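PDB 5ZB9: DNA damage response protein Rtt109, putative from Neosartorya fumigata, which probably catalyses transfer of the acetyl group of acetyl-CoA to lysine side chains of histone H3. Local coordinates for residues L38-P43 against P251-V256; I72-E77 against S92-T97; N144-P149 against F430-D435; I269-E274 against G289-V294. All blocks are in the same frame, centred on the assembly; numbering follows the deposited sequence. Where two conformers were deposited one is given.

Contact 1: L38-P43 against P251-V256; sequences LFAAPP and PPRCLV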
# COMPACT_ATOMS: atom_id res chain seq x y z
N LEU A 38 -5.86 6.89 11.08
CA LEU A 38 -5.97 7.16 9.66
C LEU A 38 -7.09 8.16 9.37
O LEU A 38 -6.98 8.99 8.47
CB LEU A 38 -6.21 5.87 8.88
CG LEU A 38 -5.01 4.94 8.74
CD1 LEU A 38 -5.40 3.67 8.00
CD2 LEU A 38 -3.87 5.65 8.03
N PHE A 39 -8.17 8.07 10.14
CA PHE A 39 -9.29 9.00 9.97
C PHE A 39 -9.38 9.99 11.12
O PHE A 39 -9.26 9.61 12.28
CB PHE A 39 -10.60 8.23 9.85
CG PHE A 39 -10.65 7.30 8.68
CD1 PHE A 39 -11.18 7.72 7.47
CD2 PHE A 39 -10.16 6.00 8.79
CE1 PHE A 39 -11.22 6.86 6.39
CE2 PHE A 39 -10.20 5.14 7.72
CZ PHE A 39 -10.73 5.56 6.51
N ALA A 40 -9.57 11.26 10.79
CA ALA A 40 -9.83 12.28 11.80
C ALA A 40 -11.17 12.01 12.50
O ALA A 40 -12.14 11.58 11.86
CB ALA A 40 -9.82 13.67 11.18
N ALA A 41 -11.20 12.25 13.81
CA ALA A 41 -12.42 12.07 14.60
C ALA A 41 -13.44 13.15 14.29
O ALA A 41 -13.07 14.31 14.08
CB ALA A 41 -12.10 12.06 16.09
N PRO A 42 -14.72 12.78 14.26
CA PRO A 42 -15.80 13.76 14.12
C PRO A 42 -15.89 14.60 15.39
O PRO A 42 -15.35 14.19 16.41
CB PRO A 42 -17.05 12.90 13.93
CG PRO A 42 -16.57 11.49 13.78
CD PRO A 42 -15.24 11.42 14.45
N PRO A 43 -16.56 15.76 15.33
CA PRO A 43 -16.70 16.58 16.54
C PRO A 43 -17.35 15.80 17.69
O PRO A 43 -18.36 15.12 17.48
CB PRO A 43 -17.60 17.74 16.09
CG PRO A 43 -18.24 17.28 14.82
CD PRO A 43 -17.26 16.36 14.17
N PRO A 251 -18.44 15.05 8.85
CA PRO A 251 -17.82 16.04 7.95
C PRO A 251 -16.77 15.39 7.04
O PRO A 251 -16.10 14.45 7.46
CB PRO A 251 -17.17 17.04 8.90
CG PRO A 251 -17.87 16.84 10.20
CD PRO A 251 -18.23 15.40 10.26
N PRO A 252 -16.63 15.90 5.80
CA PRO A 252 -15.73 15.29 4.81
C PRO A 252 -14.32 15.05 5.35
O PRO A 252 -13.71 14.05 4.98
CB PRO A 252 -15.72 16.32 3.68
CG PRO A 252 -17.03 17.01 3.80
CD PRO A 252 -17.33 17.08 5.26
N ARG A 253 -13.83 15.91 6.23
CA ARG A 253 -12.48 15.77 6.78
C ARG A 253 -12.29 14.47 7.56
O ARG A 253 -11.16 14.10 7.87
CB ARG A 253 -12.14 16.97 7.68
CG ARG A 253 -12.93 17.04 8.99
CD ARG A 253 -12.44 18.21 9.84
NE ARG A 253 -11.00 18.16 10.01
CZ ARG A 253 -10.40 17.53 11.00
NH1 ARG A 253 -11.12 16.92 11.94
NH2 ARG A 253 -9.07 17.51 11.07
N CYS A 254 -13.38 13.79 7.87
CA CYS A 254 -13.33 12.55 8.64
C CYS A 254 -13.45 11.32 7.76
O CYS A 254 -13.27 10.19 8.23
CB CYS A 254 -14.47 12.51 9.68
SG CYS A 254 -14.59 13.95 10.76
N LEU A 255 -13.75 11.53 6.48
CA LEU A 255 -14.12 10.44 5.60
C LEU A 255 -12.98 9.94 4.71
O LEU A 255 -13.13 8.95 4.02
CB LEU A 255 -15.31 10.87 4.74
CG LEU A 255 -16.50 11.38 5.55
CD1 LEU A 255 -17.68 11.71 4.64
CD2 LEU A 255 -16.90 10.37 6.62
N VAL A 256 -11.84 10.64 4.74
CA VAL A 256 -10.69 10.31 3.90
C VAL A 256 -9.47 9.90 4.74
O VAL A 256 -9.13 10.58 5.70
CB VAL A 256 -10.30 11.50 3.02
CG1 VAL A 256 -9.16 11.13 2.09
CG2 VAL A 256 -11.50 11.98 2.23
O HOH W 1 -9.61 11.91 7.90
O HOH W 2 -10.61 15.73 14.26
O HOH W 3 -13.92 16.81 12.83
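A40 and C254 bring two loops together, one between strands 22-35 and 50-61, the other between helices 241-244 and 266-272. No direct hydrogen bond joins them, and their cohesion divides into van der Waals contact and water bridges. In the first class, C254 offers its side chain to the passing backbone: C254 CB lies 3.3 Å from A40 O, and C254 SG, anti to its own carbonyl carbon (chi1 -52°), settles 3.6 Å from P42 CA. Farther along, the rings of P43 and P251 reach toward each other tip to tip, P43 CD to P251 CG at 4.0 Å. At the other end the F39 ring turns its edge to two carbonyls of the partner, and its CD1 comes within 3.3 Å of C254 O. The methyl of A40 rests over one face of the R253 guanidinium, CB 3.6 Å from NH1.

The second class is solvent-mediated. One water accepts from A40 N and donates to both R253 O and V256 O, the latter at 2.6 Å. Two more waters lie in the guanidinium plane, each accepting from R253 NH1 and donating to A41 O. R253 NE, meanwhile, forms a salt bridge with D272, which ties this loop to helix 266-272.

Water thus joins polar groups that do not bond directly, and the R253 charge is probably balanced in part by D272, while NH1 binds the bridging waters.

Contact 2: I72-E77 against S92-T97; sequences IIFGIE and SKADST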
# COMPACT_ATOMS: atom_id res chain seq x y z
N ILE A 72 21.29 -4.48 -4.74
CA ILE A 72 19.87 -4.27 -4.55
C ILE A 72 19.21 -3.83 -5.85
O ILE A 72 19.68 -2.92 -6.52
CB ILE A 72 19.61 -3.22 -3.46
CG1 ILE A 72 19.93 -3.80 -2.08
CG2 ILE A 72 18.17 -2.74 -3.50
CD1 ILE A 72 19.85 -2.78 -0.98
N ILE A 73 18.11 -4.48 -6.22
CA ILE A 73 17.39 -4.11 -7.43
C ILE A 73 16.03 -3.48 -7.15
O ILE A 73 15.44 -2.84 -8.02
CB ILE A 73 17.17 -5.31 -8.35
CG1 ILE A 73 16.33 -6.37 -7.64
CG2 ILE A 73 18.51 -5.87 -8.81
CD1 ILE A 73 15.70 -7.36 -8.58
N PHE A 74 15.52 -3.65 -5.93
CA PHE A 74 14.16 -3.21 -5.64
C PHE A 74 13.95 -3.05 -4.15
O PHE A 74 14.46 -3.83 -3.36
CB PHE A 74 13.15 -4.21 -6.21
CG PHE A 74 11.73 -3.74 -6.14
CD1 PHE A 74 11.30 -2.66 -6.90
CD2 PHE A 74 10.81 -4.39 -5.33
CE1 PHE A 74 9.97 -2.22 -6.84
CE2 PHE A 74 9.49 -3.97 -5.27
CZ PHE A 74 9.07 -2.88 -6.03
N GLY A 75 13.19 -2.03 -3.78
CA GLY A 75 12.84 -1.82 -2.39
C GLY A 75 11.38 -1.44 -2.26
O GLY A 75 10.88 -0.58 -3.01
N ILE A 76 10.67 -2.06 -1.33
CA ILE A 76 9.28 -1.70 -1.12
C ILE A 76 8.95 -1.64 0.36
O ILE A 76 9.23 -2.58 1.12
CB ILE A 76 8.32 -2.69 -1.85
CG1 ILE A 76 6.87 -2.36 -1.55
CG2 ILE A 76 8.64 -4.15 -1.51
CD1 ILE A 76 5.91 -3.12 -2.42
N GLU A 77 8.41 -0.50 0.79
CA GLU A 77 7.97 -0.34 2.17
C GLU A 77 6.46 -0.41 2.24
O GLU A 77 5.76 0.20 1.44
CB GLU A 77 8.45 0.98 2.77
CG GLU A 77 8.07 1.12 4.25
CD GLU A 77 8.57 2.42 4.88
OE1 GLU A 77 9.33 2.35 5.87
OE2 GLU A 77 8.19 3.51 4.40
N SER A 92 3.97 2.55 1.10
CA SER A 92 4.49 3.90 1.31
C SER A 92 5.63 4.21 0.37
O SER A 92 5.81 5.36 -0.03
CB SER A 92 4.94 4.08 2.76
OG SER A 92 5.88 3.09 3.12
N LYS A 93 6.39 3.19 -0.01
CA LYS A 93 7.57 3.38 -0.86
C LYS A 93 7.78 2.19 -1.78
O LYS A 93 7.55 1.04 -1.40
CB LYS A 93 8.84 3.57 -0.00
CG LYS A 93 8.87 4.84 0.83
CD LYS A 93 9.92 4.77 1.94
CE LYS A 93 9.79 5.96 2.88
NZ LYS A 93 10.44 5.75 4.20
N ALA A 94 8.23 2.47 -3.00
CA ALA A 94 8.58 1.41 -3.94
C ALA A 94 9.47 2.00 -5.02
O ALA A 94 9.04 2.85 -5.79
CB ALA A 94 7.35 0.78 -4.55
N ASP A 95 10.72 1.56 -5.06
CA ASP A 95 11.66 2.06 -6.05
C ASP A 95 12.54 0.94 -6.55
O ASP A 95 12.70 -0.09 -5.88
CB ASP A 95 12.52 3.19 -5.47
CG ASP A 95 12.87 4.25 -6.51
OD1 ASP A 95 12.55 4.05 -7.70
OD2 ASP A 95 13.48 5.28 -6.12
N SER A 96 13.11 1.13 -7.73
CA SER A 96 14.11 0.20 -8.26
C SER A 96 15.43 0.94 -8.35
O SER A 96 15.47 2.15 -8.17
CB SER A 96 13.70 -0.33 -9.63
OG SER A 96 13.66 0.74 -10.56
N THR A 97 16.50 0.22 -8.62
CA THR A 97 17.81 0.85 -8.70
C THR A 97 18.26 0.94 -10.15
O THR A 97 19.03 1.81 -10.52
CB THR A 97 18.86 0.08 -7.88
OG1 THR A 97 18.87 -1.29 -8.29
CG2 THR A 97 18.53 0.16 -6.41
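The antiparallel beta hairpin of strands 71-82 and 86-96 forms this contact and contributes A94 and S96 to the CoA site, as seen in another structure of this protein; no CoA is bound here. I76 pairs with A94 and F74 with S96 as non-hydrogen-bonded pairs, their side chains on one face of the sheet; G75 with D95 and E77 with K93 are hydrogen-bonded pairs.

The ladder is regular in its middle, where G75 N donates to D95 O at 2.9 Å and D95 N returns the bond to G75 O. At the E77 end a classic beta bulge sets S92 and K93 both opposite E77, whose carbonyl takes S92 N and, weakly, K93 N. On the A94 face, F74 and I76 lean toward helix 111-127. F74 CG is anti to its backbone N (chi1 -171°), and F74 CD1 comes to 3.1 Å from D95 O, while F74 CZ meets A94 CB at 4.3 Å.

Across the sheet, E77 and K93 run side by side in the same direction, and K93 NZ forms a salt bridge with E77 OE2 at 3.2 Å, its hydrogen bond being weak. The same oxygen accepts S92 OG on its anti side, whereas OE1 is taken by Y424; both oxygens of this buried carboxylate thus have partners, which would probably stabilise its negative charge. K93 also makes a cation-pi contact with Y146. Just past the end of strand 86-96, T97 OG1 donates to I72 O in the carbonyl plane, on a lone pair, in a short bond whose exact length is doubtful.

Contact 3: N144-P149 against F430-D435; sequences NQYLFP and FLIDQD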
# COMPACT_ATOMS: atom_id res chain seq x y z
N ASN A 144 9.91 11.59 -6.60
CA ASN A 144 11.24 11.44 -6.02
C ASN A 144 11.23 10.47 -4.84
O ASN A 144 11.41 10.90 -3.70
CB ASN A 144 11.79 12.79 -5.56
CG ASN A 144 11.47 13.92 -6.54
OD1 ASN A 144 11.74 13.81 -7.74
ND2 ASN A 144 10.89 15.00 -6.03
N GLN A 145 10.99 9.19 -5.11
CA GLN A 145 11.01 8.16 -4.07
C GLN A 145 12.30 8.28 -3.26
O GLN A 145 13.39 8.46 -3.82
CB GLN A 145 10.87 6.76 -4.68
CG GLN A 145 9.56 6.50 -5.44
CD GLN A 145 8.44 5.91 -4.57
OE1 GLN A 145 8.63 5.65 -3.38
NE2 GLN A 145 7.27 5.69 -5.17
N TYR A 146 12.17 8.21 -1.93
CA TYR A 146 13.31 8.32 -1.02
C TYR A 146 14.43 7.36 -1.37
O TYR A 146 15.61 7.73 -1.42
CB TYR A 146 12.87 8.04 0.42
CG TYR A 146 11.88 9.01 1.03
CD1 TYR A 146 12.27 9.91 2.00
CD2 TYR A 146 10.54 9.00 0.65
CE1 TYR A 146 11.37 10.80 2.57
CE2 TYR A 146 9.63 9.88 1.21
CZ TYR A 146 10.05 10.78 2.17
OH TYR A 146 9.15 11.66 2.74
N LEU A 147 14.04 6.12 -1.63
CA LEU A 147 14.87 4.94 -1.41
C LEU A 147 16.30 4.98 -1.93
O LEU A 147 17.23 4.86 -1.15
CB LEU A 147 14.18 3.71 -1.98
CG LEU A 147 13.09 3.17 -1.05
CD1 LEU A 147 12.62 1.82 -1.54
CD2 LEU A 147 13.60 3.10 0.38
N PHE A 148 16.48 5.13 -3.23
CA PHE A 148 17.80 4.90 -3.81
C PHE A 148 18.36 6.12 -4.54
O PHE A 148 18.16 6.28 -5.74
CB PHE A 148 17.75 3.70 -4.75
CG PHE A 148 17.17 2.47 -4.12
CD1 PHE A 148 17.77 1.90 -3.01
CD2 PHE A 148 16.02 1.89 -4.64
CE1 PHE A 148 17.24 0.77 -2.42
CE2 PHE A 148 15.49 0.75 -4.05
CZ PHE A 148 16.10 0.19 -2.94
N PRO A 149 19.06 6.99 -3.80
CA PRO A 149 19.58 8.23 -4.38
C PRO A 149 20.70 7.98 -5.38
O PRO A 149 21.58 7.15 -5.17
CB PRO A 149 20.09 9.01 -3.16
CG PRO A 149 19.36 8.40 -2.00
CD PRO A 149 19.31 6.94 -2.35
N PHE A 430 19.85 4.73 6.75
CA PHE A 430 21.17 4.30 6.31
C PHE A 430 21.15 4.01 4.81
O PHE A 430 22.05 4.41 4.07
CB PHE A 430 21.63 3.06 7.07
CG PHE A 430 23.04 2.64 6.75
CD1 PHE A 430 24.11 3.10 7.50
CD2 PHE A 430 23.30 1.78 5.69
CE1 PHE A 430 25.41 2.72 7.21
CE2 PHE A 430 24.60 1.40 5.38
CZ PHE A 430 25.66 1.87 6.14
N LEU A 431 20.10 3.32 4.37
CA LEU A 431 19.96 2.96 2.97
C LEU A 431 19.84 4.20 2.09
O LEU A 431 20.43 4.27 1.02
CB LEU A 431 18.74 2.05 2.79
CG LEU A 431 18.47 1.51 1.38
CD1 LEU A 431 19.70 0.79 0.81
CD2 LEU A 431 17.25 0.58 1.39
N ILE A 432 19.07 5.16 2.57
CA ILE A 432 18.85 6.40 1.84
C ILE A 432 20.15 7.21 1.74
O ILE A 432 20.38 7.90 0.77
CB ILE A 432 17.74 7.25 2.50
CG1 ILE A 432 16.42 6.49 2.48
CG2 ILE A 432 17.58 8.59 1.80
CD1 ILE A 432 15.30 7.21 3.20
N ASP A 433 21.00 7.09 2.75
CA ASP A 433 22.27 7.81 2.76
C ASP A 433 23.34 7.21 1.84
O ASP A 433 24.47 7.68 1.83
CB ASP A 433 22.84 7.90 4.18
CG ASP A 433 21.98 8.74 5.11
OD1 ASP A 433 21.13 9.52 4.60
OD2 ASP A 433 22.15 8.62 6.34
N GLN A 434 22.99 6.17 1.09
CA GLN A 434 23.99 5.49 0.27
C GLN A 434 23.98 5.99 -1.16
O GLN A 434 23.24 6.91 -1.49
CB GLN A 434 23.77 3.97 0.31
CG GLN A 434 23.78 3.40 1.71
CD GLN A 434 25.05 3.72 2.47
OE1 GLN A 434 26.15 3.48 1.98
NE2 GLN A 434 24.91 4.25 3.68
N ASP A 435 24.80 5.36 -2.01
CA ASP A 435 24.93 5.81 -3.39
C ASP A 435 24.70 4.66 -4.36
O ASP A 435 25.18 3.55 -4.17
CB ASP A 435 26.31 6.43 -3.62
CG ASP A 435 26.45 7.82 -2.99
OD1 ASP A 435 25.41 8.46 -2.73
OD2 ASP A 435 27.59 8.26 -2.75
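The C-terminal end of helix 421-432 meets the loop that follows strand 133-140, close to the CoA site but not on it, and the junction illustrates how a helix end can be fastened without a hydrogen bond between the segments, by apolar side chains and by a proline ring set against backbone carbonyls. I432 carries much of the contact. Its CD1 touches Y146 CB at 3.8 Å, and its carbonyl faces the ring of P149, with P149 CG about 3.0 Å from I432 O. The same ring turns P149 CG toward I432 CG2 at 4.2 Å, and P149 CD lies 4.0 Å from Q434 O.

Deeper in, L431 and F148 cross obliquely. Chi1 of L431 (-177°) puts CG anti to the backbone N, beside the carbonyl carbon. Of its two methyls, L431 CD2 comes nearer to the phenyl, 3.8 Å from F148 CE1. The phenyl ring is also packed within its own loop, for L147 CB sits over the centre of one face, 3.7 Å above the plane. Beyond the helix end, Q434 folds back, and Q434 NE2 donates to F430 O at 2.9 Å with that oxygen in its amide plane; the nitrogen also stands above one face of the F430 ring, toward the rim.

The polar end of Y146 turns to D261, which its OH bonds. F148 makes an edge-to-face contact with F436 and leans on I72 and T97, and L431 likewise touches I72. W449 of helix 439-457 packs on F430 and L431, so the end of helix 421-432 lies between that helix, the 144-149 loop and strand 71-82.

Contact 4: I269-E274 against G289-V294; sequences IDLDDE and GHWRSV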
# COMPACT_ATOMS: atom_id res chain seq x y z
N ILE A 269 -4.78 18.64 4.78
CA ILE A 269 -4.12 19.46 5.78
C ILE A 269 -4.30 20.95 5.47
O ILE A 269 -4.53 21.75 6.38
CB ILE A 269 -2.63 19.07 5.88
CG1 ILE A 269 -2.51 17.74 6.63
CG2 ILE A 269 -1.80 20.16 6.55
CD1 ILE A 269 -1.16 17.08 6.51
N ASP A 270 -4.25 21.31 4.19
CA ASP A 270 -4.53 22.68 3.75
C ASP A 270 -5.97 23.08 4.04
O ASP A 270 -6.24 24.22 4.43
CB ASP A 270 -4.26 22.84 2.26
CG ASP A 270 -2.79 22.95 1.95
OD1 ASP A 270 -1.98 22.80 2.88
OD2 ASP A 270 -2.45 23.18 0.77
N LEU A 271 -6.89 22.16 3.80
CA LEU A 271 -8.29 22.43 4.06
C LEU A 271 -8.53 22.55 5.57
O LEU A 271 -9.26 23.42 6.01
CB LEU A 271 -9.18 21.35 3.45
CG LEU A 271 -9.22 21.24 1.93
CD1 LEU A 271 -9.83 19.91 1.53
CD2 LEU A 271 -10.00 22.39 1.32
N ASP A 272 -7.90 21.67 6.35
CA ASP A 272 -8.01 21.73 7.81
C ASP A 272 -7.58 23.09 8.34
O ASP A 272 -8.13 23.58 9.32
CB ASP A 272 -7.19 20.62 8.47
CG ASP A 272 -7.92 19.28 8.52
OD1 ASP A 272 -9.11 19.20 8.13
OD2 ASP A 272 -7.29 18.29 8.97
N ASP A 273 -6.60 23.71 7.70
CA ASP A 273 -6.11 25.01 8.13
C ASP A 273 -7.08 26.16 7.80
O ASP A 273 -6.86 27.29 8.20
CB ASP A 273 -4.74 25.29 7.52
CG ASP A 273 -3.83 26.07 8.47
OD1 ASP A 273 -3.67 25.63 9.64
OD2 ASP A 273 -3.27 27.12 8.06
N GLU A 274 -8.16 25.86 7.08
CA GLU A 274 -9.22 26.85 6.89
C GLU A 274 -10.11 26.90 8.13
O GLU A 274 -10.87 27.85 8.32
CB GLU A 274 -10.06 26.53 5.65
CG GLU A 274 -9.30 26.51 4.34
CD GLU A 274 -10.18 26.19 3.13
OE1 GLU A 274 -11.38 25.90 3.31
OE2 GLU A 274 -9.66 26.23 2.00
N GLY A 289 -16.20 21.20 12.22
CA GLY A 289 -15.25 20.46 11.41
C GLY A 289 -15.50 20.66 9.93
O GLY A 289 -15.02 19.88 9.10
N HIS A 290 -16.24 21.70 9.58
CA HIS A 290 -16.54 21.97 8.18
C HIS A 290 -15.54 22.94 7.58
O HIS A 290 -15.24 23.99 8.15
CB HIS A 290 -17.96 22.52 8.02
CG HIS A 290 -19.03 21.52 8.32
ND1 HIS A 290 -20.32 21.89 8.65
CD2 HIS A 290 -19.01 20.16 8.34
CE1 HIS A 290 -21.04 20.80 8.85
NE2 HIS A 290 -20.28 19.74 8.67
N TRP A 291 -15.01 22.56 6.43
CA TRP A 291 -14.09 23.40 5.69
C TRP A 291 -14.78 24.61 5.08
O TRP A 291 -16.01 24.62 4.92
CB TRP A 291 -13.43 22.60 4.58
CG TRP A 291 -12.54 21.50 5.02
CD1 TRP A 291 -11.64 21.52 6.03
CD2 TRP A 291 -12.46 20.19 4.43
NE1 TRP A 291 -10.99 20.31 6.11
CE2 TRP A 291 -11.48 19.48 5.14
CE3 TRP A 291 -13.12 19.56 3.37
CZ2 TRP A 291 -11.14 18.17 4.81
CZ3 TRP A 291 -12.79 18.27 3.06
CH2 TRP A 291 -11.81 17.58 3.78
N ARG A 292 -13.99 25.61 4.71
CA ARG A 292 -14.53 26.81 4.10
C ARG A 292 -14.78 26.60 2.61
O ARG A 292 -15.88 26.83 2.12
CB ARG A 292 -13.57 27.99 4.31
CG ARG A 292 -14.08 29.32 3.75
CD ARG A 292 -13.11 30.47 4.00
NE ARG A 292 -11.83 30.27 3.32
CZ ARG A 292 -10.66 30.17 3.94
NH1 ARG A 292 -9.55 29.99 3.24
NH2 ARG A 292 -10.61 30.25 5.27
N SER A 293 -13.76 26.14 1.89
CA SER A 293 -13.83 26.06 0.44
C SER A 293 -14.37 24.73 -0.10
O SER A 293 -14.76 24.66 -1.25
CB SER A 293 -12.46 26.33 -0.16
OG SER A 293 -11.52 25.37 0.27
N VAL A 294 -14.39 23.69 0.73
CA VAL A 294 -14.90 22.38 0.29
C VAL A 294 -15.98 21.87 1.25
O VAL A 294 -15.73 21.75 2.46
CB VAL A 294 -13.77 21.33 0.18
CG1 VAL A 294 -14.36 19.93 0.01
CG2 VAL A 294 -12.84 21.66 -0.97
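L271 lies over the indole of W291 in the tight half of this contact. Its CB stands 3.3 Å from the centroid of the five-membered ring of W291 and only 9° off the normal, a CH-pi contact, and L271 CD1 carries on across the six-membered ring to 3.7 Å from W291 CZ3. The other methyl, L271 CD2, meets V294 CG2 at 3.7 Å. At the rim of the indole, W291 NE1 donates to D272 OD1 at 3.0 Å, a nearly straight bond (166°) that arrives on the anti side of the carboxylate and fixes the ring's rotation. D272 OD2 forms a salt bridge with R258.

The outer half is polar and more exposed. E274 CG is anti to the carbonyl carbon (chi1 -60°), and the chain, extended beyond it, reaches the turn at R292 and S293: E274 OE1 receives S293 N at 2.8 Å and, weakly, R292 N, while E274 OE2 takes S293 OG at 2.7 Å through its syn lone pair. The guanidinium of R292 stacks on the E274 side chain with CG over one face, but its ion pair is long, a matter of charge alone.

F300 of helix 297-304 packs against L271, W291 and V294, so helix 266-272 and the loop after it are both seated on that helix.

In the fold
The four contacts fall into two neighbourhoods. Contacts 2 and 3, with centres about 10 Å apart, adjoin or form part of the CoA site and touch through Q145, L147 and F148; contacts 1 and 4, with centres about 12 Å apart, lie away from the annotated sites and are joined by R253 and D272. None is wholly core, but contact 2 has no fully exposed member and sits closest to the centre of the chain, whereas contact 4 is the most peripheral. Chemistry follows place: a backbone ladder within the sheet, apolar packing at a helix end, water bridges between two loops, and, at the periphery, an indole packed under a leucine and bonded to one carboxylate while a second grips the loop.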